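Long-range contacts in chloramphenicol acetyltransferase (Aliivibrio fischeri, PDB 6PXA), which probably transfers the acetyl group of acetyl-CoA to chloramphenicol, as a left-handed beta-helix enzyme of the hexapeptide-repeat acyltransferase family, and here binds taurocholic acid: residues N22-V27 with V68-I73; T84-G89 with E133-P138; V140-G145 with K156-Y161; I186-W191 with E209-Y214. All coordinates share one frame; numbering follows the deposited sequence.

Contact 1: residues N22-V27 with V68-I73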
loop_
_atom_site.group_PDB
_atom_site.type_symbol
_atom_site.label_atom_id
_atom_site.label_comp_id
_atom_site.label_asym_id
_atom_site.label_seq_id
_atom_site.Cartn_x
_atom_site.Cartn_y
_atom_site.Cartn_z
ATOM N N ASN B 22 -12.048 -12.272 -19.252
ATOM C CA ASN B 22 -12.308 -10.955 -19.797
ATOM C C ASN B 22 -11.734 -10.863 -21.204
ATOM O O ASN B 22 -10.519 -11.037 -21.379
ATOM C CB ASN B 22 -11.694 -9.882 -18.902
ATOM C CG ASN B 22 -12.171 -8.484 -19.241
ATOM O OD1 ASN B 22 -12.475 -8.183 -20.398
ATOM N ND2 ASN B 22 -12.234 -7.619 -18.232
ATOM N N PRO B 23 -12.548 -10.567 -22.219
ATOM C CA PRO B 23 -11.999 -10.436 -23.577
ATOM C C PRO B 23 -10.950 -9.347 -23.685
ATOM O O PRO B 23 -10.203 -9.308 -24.675
ATOM C CB PRO B 23 -13.240 -10.121 -24.437
ATOM C CG PRO B 23 -14.266 -9.603 -23.490
ATOM C CD PRO B 23 -13.998 -10.300 -22.172
ATOM N N ASN B 24 -10.850 -8.475 -22.690
ATOM C CA ASN B 24 -9.906 -7.380 -22.755
ATOM C C ASN B 24 -8.602 -7.707 -22.050
ATOM O O ASN B 24 -7.717 -6.844 -21.975
ATOM C CB ASN B 24 -10.546 -6.110 -22.198
ATOM C CG ASN B 24 -11.570 -5.528 -23.135
ATOM O OD1 ASN B 24 -11.339 -5.440 -24.344
ATOM N ND2 ASN B 24 -12.739 -5.170 -22.601
ATOM N N ILE B 25 -8.434 -8.952 -21.602
ATOM C CA ILE B 25 -7.175 -9.423 -21.032
ATOM C C ILE B 25 -6.617 -10.526 -21.916
ATOM O O ILE B 25 -7.360 -11.381 -22.410
ATOM C CB ILE B 25 -7.318 -9.935 -19.587
ATOM C CG1 ILE B 25 -7.981 -8.902 -18.706
ATOM C CG2 ILE B 25 -5.939 -10.199 -19.009
ATOM C CD1 ILE B 25 -8.203 -9.377 -17.241
ATOM N N GLU B 26 -5.308 -10.480 -22.140
ATOM C CA GLU B 26 -4.579 -11.529 -22.837
ATOM C C GLU B 26 -3.426 -11.957 -21.930
ATOM O O GLU B 26 -2.619 -11.117 -21.526
ATOM C CB GLU B 26 -4.075 -11.020 -24.189
ATOM C CG GLU B 26 -2.883 -11.756 -24.726
ATOM C CD GLU B 26 -2.317 -11.090 -25.968
ATOM O OE1 GLU B 26 -3.061 -10.321 -26.618
ATOM O OE2 GLU B 26 -1.132 -11.331 -26.285
ATOM N N VAL B 27 -3.356 -13.247 -21.593
ATOM C CA VAL B 27 -2.297 -13.775 -20.736
ATOM C C VAL B 27 -1.673 -14.997 -21.396
ATOM O O VAL B 27 -2.388 -15.902 -21.837
ATOM C CB VAL B 27 -2.810 -14.146 -19.329
ATOM C CG1 VAL B 27 -1.649 -14.569 -18.468
ATOM C CG2 VAL B 27 -3.545 -12.993 -18.692
ATOM N N VAL B 68 -11.387 -0.126 -25.491
ATOM C CA VAL B 68 -10.780 0.295 -24.226
ATOM C C VAL B 68 -9.333 -0.194 -24.170
ATOM O O VAL B 68 -8.910 -1.043 -24.961
ATOM C CB VAL B 68 -11.560 -0.224 -23.001
ATOM C CG1 VAL B 68 -12.966 0.370 -22.960
ATOM C CG2 VAL B 68 -11.601 -1.745 -22.998
ATOM N N ASP B 69 -8.578 0.349 -23.202
ATOM C CA ASP B 69 -7.215 -0.119 -22.964
ATOM C C ASP B 69 -7.220 -1.584 -22.530
ATOM O O ASP B 69 -8.042 -2.016 -21.716
ATOM C CB ASP B 69 -6.516 0.756 -21.900
ATOM C CG ASP B 69 -6.304 2.195 -22.377
ATOM O OD1 ASP B 69 -6.073 2.415 -23.595
ATOM O OD2 ASP B 69 -6.447 3.134 -21.556
ATOM N N LYS B 70 -6.316 -2.364 -23.104
ATOM C CA LYS B 70 -6.245 -3.787 -22.831
ATOM C C LYS B 70 -5.044 -4.079 -21.934
ATOM O O LYS B 70 -4.076 -3.312 -21.878
ATOM C CB LYS B 70 -6.167 -4.591 -24.133
ATOM C CG LYS B 70 -7.503 -4.637 -24.913
ATOM C CD LYS B 70 -7.380 -5.299 -26.263
ATOM C CE LYS B 70 -8.543 -4.821 -27.167
ATOM N NZ LYS B 70 -8.446 -5.293 -28.581
ATOM N N LEU B 71 -5.118 -5.203 -21.225
ATOM C CA LEU B 71 -4.039 -5.683 -20.364
ATOM C C LEU B 71 -3.450 -6.939 -21.008
ATOM O O LEU B 71 -4.135 -7.954 -21.144
ATOM C CB LEU B 71 -4.553 -5.969 -18.951
ATOM C CG LEU B 71 -3.579 -6.776 -18.083
ATOM C CD1 LEU B 71 -2.301 -5.989 -17.839
ATOM C CD2 LEU B 71 -4.214 -7.233 -16.774
ATOM N N ARG B 72 -2.184 -6.876 -21.411
ATOM C CA ARG B 72 -1.540 -7.996 -22.082
ATOM C C ARG B 72 -0.355 -8.458 -21.240
ATOM O O ARG B 72 0.528 -7.658 -20.911
ATOM C CB ARG B 72 -1.095 -7.608 -23.494
ATOM C CG ARG B 72 -2.132 -6.868 -24.303
ATOM C CD ARG B 72 -1.668 -6.813 -25.776
ATOM N NE ARG B 72 -1.644 -5.461 -26.329
ATOM C CZ ARG B 72 -0.708 -5.013 -27.175
ATOM N NH1 ARG B 72 -0.760 -3.768 -27.634
ATOM N NH2 ARG B 72 0.297 -5.800 -27.547
ATOM N N ILE B 73 -0.344 -9.743 -20.889
ATOM C CA ILE B 73 0.688 -10.334 -20.043
ATOM C C ILE B 73 1.337 -11.480 -20.811
ATOM O O ILE B 73 0.654 -12.249 -21.503
ATOM C CB ILE B 73 0.100 -10.816 -18.702
ATOM C CG1 ILE B 73 -0.381 -9.618 -17.874
ATOM C CG2 ILE B 73 1.123 -11.618 -17.932
ATOM C CD1 ILE B 73 -1.282 -9.985 -16.690
#
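The carbonyl oxygen of Glu-26 takes two donors from the neighbouring strand: Ile-73 N at 2.7 Å, the shortest hydrogen bond across the contact, and the weaker CA-H of Arg-72, with CA 3.3 Å away. Leu-71 N also binds Asn-24 O, and Glu-26 N binds Leu-71 O, giving a parallel ladder whose strand directions differ by 3°. The pairing joins equivalent strands 25-27 and 71-73 of successive coils, in keeping with the left-handed beta-helix of hexapeptide-repeat transferases. On one face Val-27 CG1, anti to the backbone N (chi1 -175°), lies 4.1 Å from Ile-73 CG2, both side chains pointing the same way, and Ile-25 CG2 meets Leu-71 CD2 likewise. On the other face the Glu-26 carboxylate reaches only the aliphatic part of Arg-72, OE1 to CD 3.9 Å, while the guanidinium forms its salt bridge with Asp-121. Before the strand, Asn-24 ND2 packs 3.6 Å from Val-68 CG2 and donates to Leu-51 O; Asn-24 N-H is held by Asn-22 OD1 in an Asx turn.

Contact 2: residues T84-G89 with E133-P138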
loop_
_atom_site.group_PDB
_atom_site.type_symbol
_atom_site.label_atom_id
_atom_site.label_comp_id
_atom_site.label_asym_id
_atom_site.label_seq_id
_atom_site.Cartn_x
_atom_site.Cartn_y
_atom_site.Cartn_z
ATOM N N THR B 84 -1.447 -5.187 -8.521
ATOM C CA THR B 84 -2.613 -4.479 -9.036
ATOM C C THR B 84 -2.287 -3.841 -10.377
ATOM O O THR B 84 -1.263 -3.150 -10.515
ATOM C CB THR B 84 -3.092 -3.409 -8.041
ATOM O OG1 THR B 84 -3.525 -4.051 -6.831
ATOM C CG2 THR B 84 -4.265 -2.641 -8.619
ATOM N N PHE B 85 -3.146 -4.100 -11.364
ATOM C CA PHE B 85 -3.113 -3.447 -12.671
ATOM C C PHE B 85 -4.260 -2.447 -12.748
ATOM O O PHE B 85 -5.440 -2.825 -12.730
ATOM C CB PHE B 85 -3.198 -4.479 -13.791
ATOM C CG PHE B 85 -2.074 -5.477 -13.743
ATOM C CD1 PHE B 85 -0.851 -5.187 -14.332
ATOM C CD2 PHE B 85 -2.228 -6.678 -13.067
ATOM C CE1 PHE B 85 0.194 -6.096 -14.267
ATOM C CE2 PHE B 85 -1.189 -7.592 -12.989
ATOM C CZ PHE B 85 0.030 -7.292 -13.606
ATOM N N MET B 86 -3.921 -1.175 -12.817
ATOM C CA MET B 86 -4.953 -0.145 -12.889
ATOM C C MET B 86 -5.315 0.099 -14.347
ATOM O O MET B 86 -4.457 0.501 -15.139
ATOM C CB MET B 86 -4.474 1.136 -12.221
ATOM C CG MET B 86 -4.162 0.927 -10.713
ATOM S SD MET B 86 -5.567 0.676 -9.652
ATOM C CE MET B 86 -6.100 2.387 -9.474
ATOM N N MET B 87 -6.574 -0.158 -14.707
ATOM C CA MET B 87 -6.988 0.033 -16.083
ATOM C C MET B 87 -7.864 1.278 -16.146
ATOM O O MET B 87 -7.948 2.032 -15.170
ATOM C CB MET B 87 -7.664 -1.233 -16.599
ATOM C CG MET B 87 -6.758 -2.503 -16.528
ATOM S SD MET B 87 -5.130 -2.296 -17.292
ATOM C CE MET B 87 -5.582 -2.299 -19.052
ATOM N N ALA B 88 -8.483 1.506 -17.316
ATOM C CA ALA B 88 -9.420 2.605 -17.573
ATOM C C ALA B 88 -8.753 3.977 -17.593
ATOM O O ALA B 88 -9.417 4.995 -17.351
ATOM C CB ALA B 88 -10.587 2.609 -16.574
ATOM N N GLY B 89 -7.466 4.038 -17.919
ATOM C CA GLY B 89 -6.838 5.331 -18.176
ATOM C C GLY B 89 -7.039 6.327 -17.062
ATOM O O GLY B 89 -6.868 6.016 -15.875
ATOM N N GLU B 133 1.804 -6.607 -3.932
ATOM C CA GLU B 133 1.207 -5.291 -3.699
ATOM C C GLU B 133 1.865 -4.196 -4.530
ATOM O O GLU B 133 1.673 -2.990 -4.267
ATOM C CB GLU B 133 1.239 -4.954 -2.184
ATOM C CG GLU B 133 0.277 -5.833 -1.403
ATOM C CD GLU B 133 0.135 -5.453 0.069
ATOM O OE1 GLU B 133 -0.282 -6.335 0.819
ATOM O OE2 GLU B 133 0.412 -4.299 0.458
ATOM N N ALA B 134 2.585 -4.573 -5.582
ATOM C CA ALA B 134 3.008 -3.575 -6.540
ATOM C C ALA B 134 1.769 -3.068 -7.264
ATOM O O ALA B 134 0.752 -3.767 -7.364
ATOM C CB ALA B 134 4.023 -4.152 -7.537
ATOM N N MET B 135 1.818 -1.813 -7.682
ATOM C CA MET B 135 0.729 -1.215 -8.438
ATOM C C MET B 135 1.249 -0.721 -9.775
ATOM O O MET B 135 2.141 0.138 -9.817
ATOM C CB MET B 135 0.074 -0.071 -7.676
ATOM C CG MET B 135 -1.357 0.149 -8.133
ATOM S SD MET B 135 -2.092 1.697 -7.559
ATOM C CE MET B 135 -3.073 1.056 -6.194
ATOM N N ILE B 136 0.649 -1.228 -10.849
ATOM C CA ILE B 136 1.027 -0.947 -12.237
ATOM C C ILE B 136 0.003 0.034 -12.819
ATOM O O ILE B 136 -1.175 -0.308 -12.981
ATOM C CB ILE B 136 1.065 -2.235 -13.068
ATOM C CG1 ILE B 136 1.909 -3.306 -12.384
ATOM C CG2 ILE B 136 1.632 -1.962 -14.437
ATOM C CD1 ILE B 136 3.335 -2.879 -12.211
ATOM N N MET B 137 0.438 1.251 -13.122
ATOM C CA MET B 137 -0.483 2.305 -13.543
ATOM C C MET B 137 -0.791 2.190 -15.039
ATOM O O MET B 137 -0.122 1.447 -15.762
ATOM C CB MET B 137 0.108 3.666 -13.186
ATOM C CG MET B 137 0.367 3.889 -11.678
ATOM S SD MET B 137 -1.094 3.901 -10.667
ATOM C CE MET B 137 -1.357 2.250 -10.477
ATOM N N PRO B 138 -1.828 2.896 -15.536
ATOM C CA PRO B 138 -2.258 2.683 -16.934
ATOM C C PRO B 138 -1.182 3.024 -17.945
ATOM O O PRO B 138 -0.387 3.946 -17.756
ATOM C CB PRO B 138 -3.465 3.620 -17.094
ATOM C CG PRO B 138 -3.976 3.848 -15.643
ATOM C CD PRO B 138 -2.720 3.835 -14.817
HETATM O O HOH W 1 -2.336 -0.991 -15.587
#
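Thr-84 pairs with Met-135 and Phe-85 with Ile-136 in parallel register, the touching parts running 16° apart, consistent with neighbouring coils of the left-handed beta-helix of hexapeptide-repeat transferases. Three backbone bonds set this register: Thr-84 N to Ala-134 O, Ile-136 N to Thr-84 O at 2.7 Å, and Met-86 N to Ile-136 O, the last with an N-H...O angle of 174°. Phe-85 and Ile-136 project the same way, ring atom CD1 lying 3.7 Å from Ile-136 CB. On the opposite face Met-135 CG, anti to the backbone N (chi1 -155°), meets Thr-84 CB at 4.0 Å. Met-135 SD approaches Met-86 CG at 3.9 Å, and Met-135 also packs on Glu-133 of a neighbouring subunit, placing this face at the trimer interface. Pro-138 CG rests 3.4 Å from Met-86 O. A water lies 2.6 Å from Met-86 O and 2.9 Å from Ile-136 O, near enough to hydrogen-bond to either. Backbone bonds thus fix the alignment, while side chains meet through apolar and thioether groups.

Contact 3: residues V140-G145 with K156-Y161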
loop_
_atom_site.group_PDB
_atom_site.type_symbol
_atom_site.label_atom_id
_atom_site.label_comp_id
_atom_site.label_asym_id
_atom_site.label_seq_id
_atom_site.Cartn_x
_atom_site.Cartn_y
_atom_site.Cartn_z
ATOM N N VAL B 140 1.582 1.538 -19.001
ATOM C CA VAL B 140 3.008 1.214 -18.900
ATOM C C VAL B 140 3.336 -0.082 -19.649
ATOM O O VAL B 140 2.507 -0.991 -19.799
ATOM C CB VAL B 140 3.442 1.126 -17.429
ATOM C CG1 VAL B 140 3.215 2.455 -16.718
ATOM C CG2 VAL B 140 2.662 0.080 -16.798
ATOM N N HIS B 141 4.571 -0.164 -20.129
ATOM C CA HIS B 141 5.096 -1.384 -20.743
ATOM C C HIS B 141 6.270 -1.880 -19.891
ATOM O O HIS B 141 7.257 -1.164 -19.711
ATOM C CB HIS B 141 5.501 -1.106 -22.202
ATOM C CG HIS B 141 5.941 -2.312 -22.980
ATOM N ND1 HIS B 141 6.341 -3.494 -22.387
ATOM C CD2 HIS B 141 6.085 -2.497 -24.316
ATOM C CE1 HIS B 141 6.692 -4.360 -23.325
ATOM N NE2 HIS B 141 6.552 -3.776 -24.502
ATOM N N ILE B 142 6.172 -3.095 -19.372
ATOM C CA ILE B 142 7.240 -3.694 -18.561
ATOM C C ILE B 142 7.929 -4.738 -19.420
ATOM O O ILE B 142 7.340 -5.778 -19.721
ATOM C CB ILE B 142 6.713 -4.309 -17.256
ATOM C CG1 ILE B 142 6.062 -3.239 -16.383
ATOM C CG2 ILE B 142 7.851 -4.995 -16.467
ATOM C CD1 ILE B 142 5.256 -3.811 -15.235
ATOM N N GLY B 143 9.184 -4.479 -19.782
ATOM C CA GLY B 143 9.891 -5.334 -20.713
ATOM C C GLY B 143 10.192 -6.713 -20.147
ATOM O O GLY B 143 10.126 -6.966 -18.952
ATOM N N ASP B 144 10.542 -7.620 -21.057
ATOM C CA ASP B 144 10.902 -8.988 -20.697
ATOM C C ASP B 144 11.975 -9.045 -19.611
ATOM O O ASP B 144 12.957 -8.299 -19.634
ATOM C CB ASP B 144 11.448 -9.735 -21.922
ATOM C CG ASP B 144 10.477 -9.787 -23.067
ATOM O OD1 ASP B 144 9.304 -10.149 -22.850
ATOM O OD2 ASP B 144 10.904 -9.490 -24.197
ATOM N N GLY B 145 11.822 -9.995 -18.698
ATOM C CA GLY B 145 12.829 -10.238 -17.683
ATOM C C GLY B 145 12.882 -9.239 -16.543
ATOM O O GLY B 145 13.751 -9.375 -15.670
ATOM N N LYS B 156 6.102 4.494 -15.276
ATOM C CA LYS B 156 6.894 4.658 -16.481
ATOM C C LYS B 156 7.190 3.278 -17.043
ATOM O O LYS B 156 7.098 2.280 -16.322
ATOM C CB LYS B 156 8.197 5.393 -16.162
ATOM C CG LYS B 156 7.994 6.655 -15.347
ATOM C CD LYS B 156 9.301 7.423 -15.219
ATOM C CE LYS B 156 9.071 8.799 -14.594
ATOM N NZ LYS B 156 10.336 9.586 -14.556
ATOM N N ASN B 157 7.560 3.226 -18.323
ATOM C CA ASN B 157 8.025 1.973 -18.915
ATOM C C ASN B 157 9.269 1.445 -18.200
ATOM O O ASN B 157 10.133 2.206 -17.758
ATOM C CB ASN B 157 8.337 2.156 -20.411
ATOM C CG ASN B 157 7.096 2.382 -21.226
ATOM O OD1 ASN B 157 5.999 1.985 -20.816
ATOM N ND2 ASN B 157 7.245 3.026 -22.380
ATOM N N VAL B 158 9.368 0.118 -18.126
ATOM C CA VAL B 158 10.466 -0.576 -17.453
ATOM C C VAL B 158 11.274 -1.322 -18.509
ATOM O O VAL B 158 10.730 -2.161 -19.238
ATOM C CB VAL B 158 9.939 -1.524 -16.363
ATOM C CG1 VAL B 158 11.059 -2.372 -15.761
ATOM C CG2 VAL B 158 9.241 -0.715 -15.275
ATOM N N ALA B 159 12.570 -0.990 -18.609
ATOM C CA ALA B 159 13.439 -1.620 -19.585
ATOM C C ALA B 159 13.604 -3.107 -19.274
ATOM O O ALA B 159 13.539 -3.508 -18.115
ATOM C CB ALA B 159 14.814 -0.950 -19.604
ATOM N N PRO B 160 13.834 -3.935 -20.300
ATOM C CA PRO B 160 14.024 -5.374 -20.076
ATOM C C PRO B 160 15.122 -5.663 -19.065
ATOM O O PRO B 160 16.205 -5.070 -19.103
ATOM C CB PRO B 160 14.408 -5.900 -21.464
ATOM C CG PRO B 160 13.922 -4.889 -22.416
ATOM C CD PRO B 160 13.933 -3.571 -21.718
ATOM N N TYR B 161 14.837 -6.622 -18.182
ATOM C CA TYR B 161 15.778 -7.122 -17.176
ATOM C C TYR B 161 16.182 -6.052 -16.169
ATOM O O TYR B 161 17.216 -6.189 -15.492
ATOM C CB TYR B 161 17.004 -7.747 -17.843
ATOM C CG TYR B 161 16.636 -9.031 -18.536
ATOM C CD1 TYR B 161 16.558 -10.226 -17.833
ATOM C CD2 TYR B 161 16.309 -9.036 -19.883
ATOM C CE1 TYR B 161 16.196 -11.400 -18.461
ATOM C CE2 TYR B 161 15.940 -10.194 -20.522
ATOM C CZ TYR B 161 15.880 -11.366 -19.807
ATOM O OH TYR B 161 15.506 -12.498 -20.467
#
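His-141 N donates to the side-chain oxygen OD1 of Asn-157 at 2.7 Å, the donor tilted from the amide carbonyl plane. Asn-157 CG stands anti to its own carbonyl carbon (chi1 -69°), on the side of its backbone N. At the start of the ladder OD1 accepts from His-141 N where a backbone carbonyl would otherwise do so. OD1 also lies 3.4 Å from His-141 CB. The next two bonds are backbone to backbone, Val-158 N to His-141 O and Gly-143 N to Val-158 O at 2.8 Å; between them Ile-142 and Val-158 form a single bridge, with Ile-142 CG2 beside Val-158 CB.

The two segments run 8° apart, as expected for successive coils of the left-handed beta-helix characteristic of hexapeptide-repeat proteins. Beyond Gly-143 the pairing resumes at the turn: Asp-144 O accepts from Tyr-161 N at 2.9 Å, a more bent bond with an N-H...O angle of 132°. The same oxygen lies over one face of the Tyr-161 ring. Gly-145 CA covers that face too, 3.7 Å from the ring centroid in a CH-pi contact and 3.6 Å from ring atom CE1. Gly-145 O is 3.4 Å from Tyr-161 CA in a CA-H...O contact and accepts from Arg-174 NH1. The Asp-144 carboxylate uses OD1 to accept from Asn-126 N.

Contact 4: residues I186-W191 with E209-Y214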
loop_
_atom_site.group_PDB
_atom_site.type_symbol
_atom_site.label_atom_id
_atom_site.label_comp_id
_atom_site.label_asym_id
_atom_site.label_seq_id
_atom_site.Cartn_x
_atom_site.Cartn_y
_atom_site.Cartn_z
ATOM N N ILE B 186 17.321 -14.643 -28.525
ATOM C CA ILE B 186 17.008 -16.071 -28.536
ATOM C C ILE B 186 15.610 -16.341 -27.989
ATOM O O ILE B 186 14.973 -17.325 -28.384
ATOM C CB ILE B 186 18.075 -16.888 -27.777
ATOM C CG1 ILE B 186 18.139 -16.508 -26.300
ATOM C CG2 ILE B 186 19.463 -16.731 -28.416
ATOM C CD1 ILE B 186 19.272 -17.245 -25.566
ATOM N N LYS B 187 15.110 -15.495 -27.084
ATOM C CA LYS B 187 13.719 -15.543 -26.636
ATOM C C LYS B 187 13.284 -16.965 -26.264
ATOM O O LYS B 187 12.394 -17.549 -26.884
ATOM C CB LYS B 187 12.776 -14.973 -27.702
ATOM C CG LYS B 187 13.087 -13.564 -28.157
ATOM C CD LYS B 187 11.963 -13.051 -29.021
ATOM C CE LYS B 187 12.282 -11.700 -29.653
ATOM N NZ LYS B 187 13.047 -11.815 -30.929
ATOM N N TRP B 188 13.915 -17.499 -25.208
ATOM C CA TRP B 188 13.670 -18.886 -24.814
ATOM C C TRP B 188 12.217 -19.133 -24.449
ATOM O O TRP B 188 11.767 -20.283 -24.506
ATOM C CB TRP B 188 14.560 -19.302 -23.626
ATOM C CG TRP B 188 14.235 -18.577 -22.299
ATOM C CD1 TRP B 188 14.923 -17.535 -21.764
ATOM C CD2 TRP B 188 13.161 -18.868 -21.365
ATOM N NE1 TRP B 188 14.346 -17.144 -20.571
ATOM C CE2 TRP B 188 13.265 -17.945 -20.307
ATOM C CE3 TRP B 188 12.130 -19.815 -21.328
ATOM C CZ2 TRP B 188 12.375 -17.938 -19.228
ATOM C CZ3 TRP B 188 11.247 -19.808 -20.279
ATOM C CH2 TRP B 188 11.370 -18.871 -19.233
ATOM N N TRP B 189 11.476 -18.085 -24.061
ATOM C CA TRP B 189 10.057 -18.256 -23.765
ATOM C C TRP B 189 9.248 -18.634 -25.006
ATOM O O TRP B 189 8.134 -19.145 -24.872
ATOM C CB TRP B 189 9.491 -16.985 -23.104
ATOM C CG TRP B 189 9.969 -15.729 -23.756
ATOM C CD1 TRP B 189 9.459 -15.147 -24.874
ATOM C CD2 TRP B 189 11.075 -14.917 -23.346
ATOM N NE1 TRP B 189 10.177 -14.016 -25.186
ATOM C CE2 TRP B 189 11.171 -13.849 -24.261
ATOM C CE3 TRP B 189 11.982 -14.979 -22.282
ATOM C CZ2 TRP B 189 12.142 -12.852 -24.149
ATOM C CZ3 TRP B 189 12.939 -13.988 -22.166
ATOM C CH2 TRP B 189 13.027 -12.948 -23.102
ATOM N N ASP B 190 9.793 -18.449 -26.202
ATOM C CA ASP B 190 9.085 -18.792 -27.429
ATOM C C ASP B 190 9.495 -20.149 -27.995
ATOM O O ASP B 190 8.896 -20.600 -28.969
ATOM C CB ASP B 190 9.305 -17.700 -28.476
ATOM C CG ASP B 190 8.504 -16.445 -28.184
ATOM O OD1 ASP B 190 7.434 -16.553 -27.544
ATOM O OD2 ASP B 190 8.928 -15.351 -28.617
ATOM N N TRP B 191 10.490 -20.811 -27.401
ATOM C CA TRP B 191 10.942 -22.114 -27.876
ATOM C C TRP B 191 9.847 -23.165 -27.705
ATOM O O TRP B 191 9.012 -23.059 -26.799
ATOM C CB TRP B 191 12.177 -22.573 -27.099
ATOM C CG TRP B 191 13.390 -21.732 -27.264
ATOM C CD1 TRP B 191 13.518 -20.625 -28.040
ATOM C CD2 TRP B 191 14.656 -21.930 -26.628
ATOM N NE1 TRP B 191 14.788 -20.114 -27.925
ATOM C CE2 TRP B 191 15.509 -20.901 -27.068
ATOM C CE3 TRP B 191 15.149 -22.870 -25.712
ATOM C CZ2 TRP B 191 16.834 -20.785 -26.628
ATOM C CZ3 TRP B 191 16.457 -22.755 -25.281
ATOM C CH2 TRP B 191 17.287 -21.726 -25.746
ATOM N N GLU B 209 25.479 -17.784 -21.739
ATOM C CA GLU B 209 26.237 -18.174 -22.926
ATOM C C GLU B 209 26.015 -19.640 -23.281
ATOM O O GLU B 209 25.955 -19.992 -24.467
ATOM C CB GLU B 209 27.721 -17.890 -22.721
ATOM C CG GLU B 209 28.048 -16.418 -22.694
ATOM C CD GLU B 209 29.537 -16.165 -22.689
ATOM O OE1 GLU B 209 30.308 -17.146 -22.603
ATOM O OE2 GLU B 209 29.939 -14.989 -22.775
ATOM N N GLU B 210 25.909 -20.511 -22.273
ATOM C CA GLU B 210 25.457 -21.876 -22.524
ATOM C C GLU B 210 24.085 -21.872 -23.185
ATOM O O GLU B 210 23.852 -22.578 -24.175
ATOM C CB GLU B 210 25.409 -22.676 -21.220
ATOM C CG GLU B 210 26.696 -23.330 -20.794
ATOM C CD GLU B 210 26.506 -24.223 -19.570
ATOM O OE1 GLU B 210 26.678 -23.741 -18.429
ATOM O OE2 GLU B 210 26.175 -25.413 -19.749
ATOM N N LEU B 211 23.164 -21.068 -22.658
ATOM C CA LEU B 211 21.845 -20.985 -23.271
ATOM C C LEU B 211 21.946 -20.554 -24.733
ATOM O O LEU B 211 21.263 -21.113 -25.604
ATOM C CB LEU B 211 20.959 -20.025 -22.478
ATOM C CG LEU B 211 19.475 -20.157 -22.829
ATOM C CD1 LEU B 211 18.958 -21.508 -22.392
ATOM C CD2 LEU B 211 18.619 -19.037 -22.224
ATOM N N GLU B 212 22.812 -19.576 -25.021
ATOM C CA GLU B 212 22.955 -19.077 -26.384
ATOM C C GLU B 212 23.525 -20.147 -27.305
ATOM O O GLU B 212 23.160 -20.209 -28.484
ATOM C CB GLU B 212 23.844 -17.832 -26.395
ATOM C CG GLU B 212 23.993 -17.178 -27.750
ATOM C CD GLU B 212 25.140 -16.184 -27.812
ATOM O OE1 GLU B 212 26.045 -16.240 -26.955
ATOM O OE2 GLU B 212 25.145 -15.351 -28.739
ATOM N N GLN B 213 24.417 -20.999 -26.790
ATOM C CA GLN B 213 24.945 -22.087 -27.612
ATOM C C GLN B 213 23.879 -23.140 -27.887
ATOM O O GLN B 213 23.776 -23.631 -29.015
ATOM C CB GLN B 213 26.167 -22.735 -26.955
ATOM C CG GLN B 213 27.407 -21.857 -26.888
ATOM C CD GLN B 213 27.933 -21.445 -28.254
ATOM O OE1 GLN B 213 28.018 -22.257 -29.190
ATOM N NE2 GLN B 213 28.305 -20.174 -28.374
ATOM N N TYR B 214 23.077 -23.499 -26.880
ATOM C CA TYR B 214 21.991 -24.448 -27.119
ATOM C C TYR B 214 21.068 -23.943 -28.214
ATOM O O TYR B 214 20.644 -24.713 -29.088
ATOM C CB TYR B 214 21.182 -24.714 -25.841
ATOM C CG TYR B 214 20.093 -25.753 -26.067
ATOM C CD1 TYR B 214 18.825 -25.389 -26.525
ATOM C CD2 TYR B 214 20.349 -27.099 -25.859
ATOM C CE1 TYR B 214 17.848 -26.348 -26.758
ATOM C CE2 TYR B 214 19.383 -28.055 -26.080
ATOM C CZ TYR B 214 18.139 -27.685 -26.534
ATOM O OH TYR B 214 17.193 -28.667 -26.760
#
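Leu-211 reaches from helix 208-219 into a group formed by Ile-186, Trp-188 and Trp-191. From CB, CG is set anti to the backbone N (chi1 -165°), where it lies 4.0 Å from both Trp-191 CH2 and Ile-186 CD1. The chain then forks. CD1 goes to the six-membered ring of Trp-191, 3.8 Å from CH2 and slightly farther from CZ3. CD2 takes the other partners, Ile-186 CD1 at 3.8 Å and Trp-188 CD1 at 4.0 Å. One turn on, Tyr-214 CD1 touches Trp-191 CZ3 at 3.8 Å; the two ring planes are 30° apart but slid past each other, with centroids separated by 5.8 Å, so overlap is slight. Trp-191 is tied back to its own segment by NE1, which donates to Ile-186 O from above the carbonyl plane, while the Tyr-214 hydroxyl is bonded to His-195 and Asn-198. The interface is therefore carried by apolar and aromatic groups. It fits the end of helix 177-186 and the 3-10 turn that follows against helix 208-219 in the C-terminal helical region, with Ile-196 of helix 193-198 touching both Trp-188 and Trp-191, and Ile-98 of a neighbouring subunit packing on Leu-211.

Contacts 1, 2 and 3 join neighbouring coils of the beta-helix, whereas contact 4 lies in the C-terminal helices, its centre about 24 Å from that of the chain. Contacts 1 and 3 reach the same parallel sheet at its two outer strands, with centres about 17 Å apart; both are partly buried. Contact 2, on another sheet, is buried and meets contact 1 through Phe-85 and Leu-71, and contact 3 through Ile-136 and Ile-142. Backbone bonds dominate all three, supplemented by a side-chain amide in contact 3. Contact 4 is also buried but lacks such a ladder; Trp-189 links it to Tyr-161 and Asp-144 of contact 3.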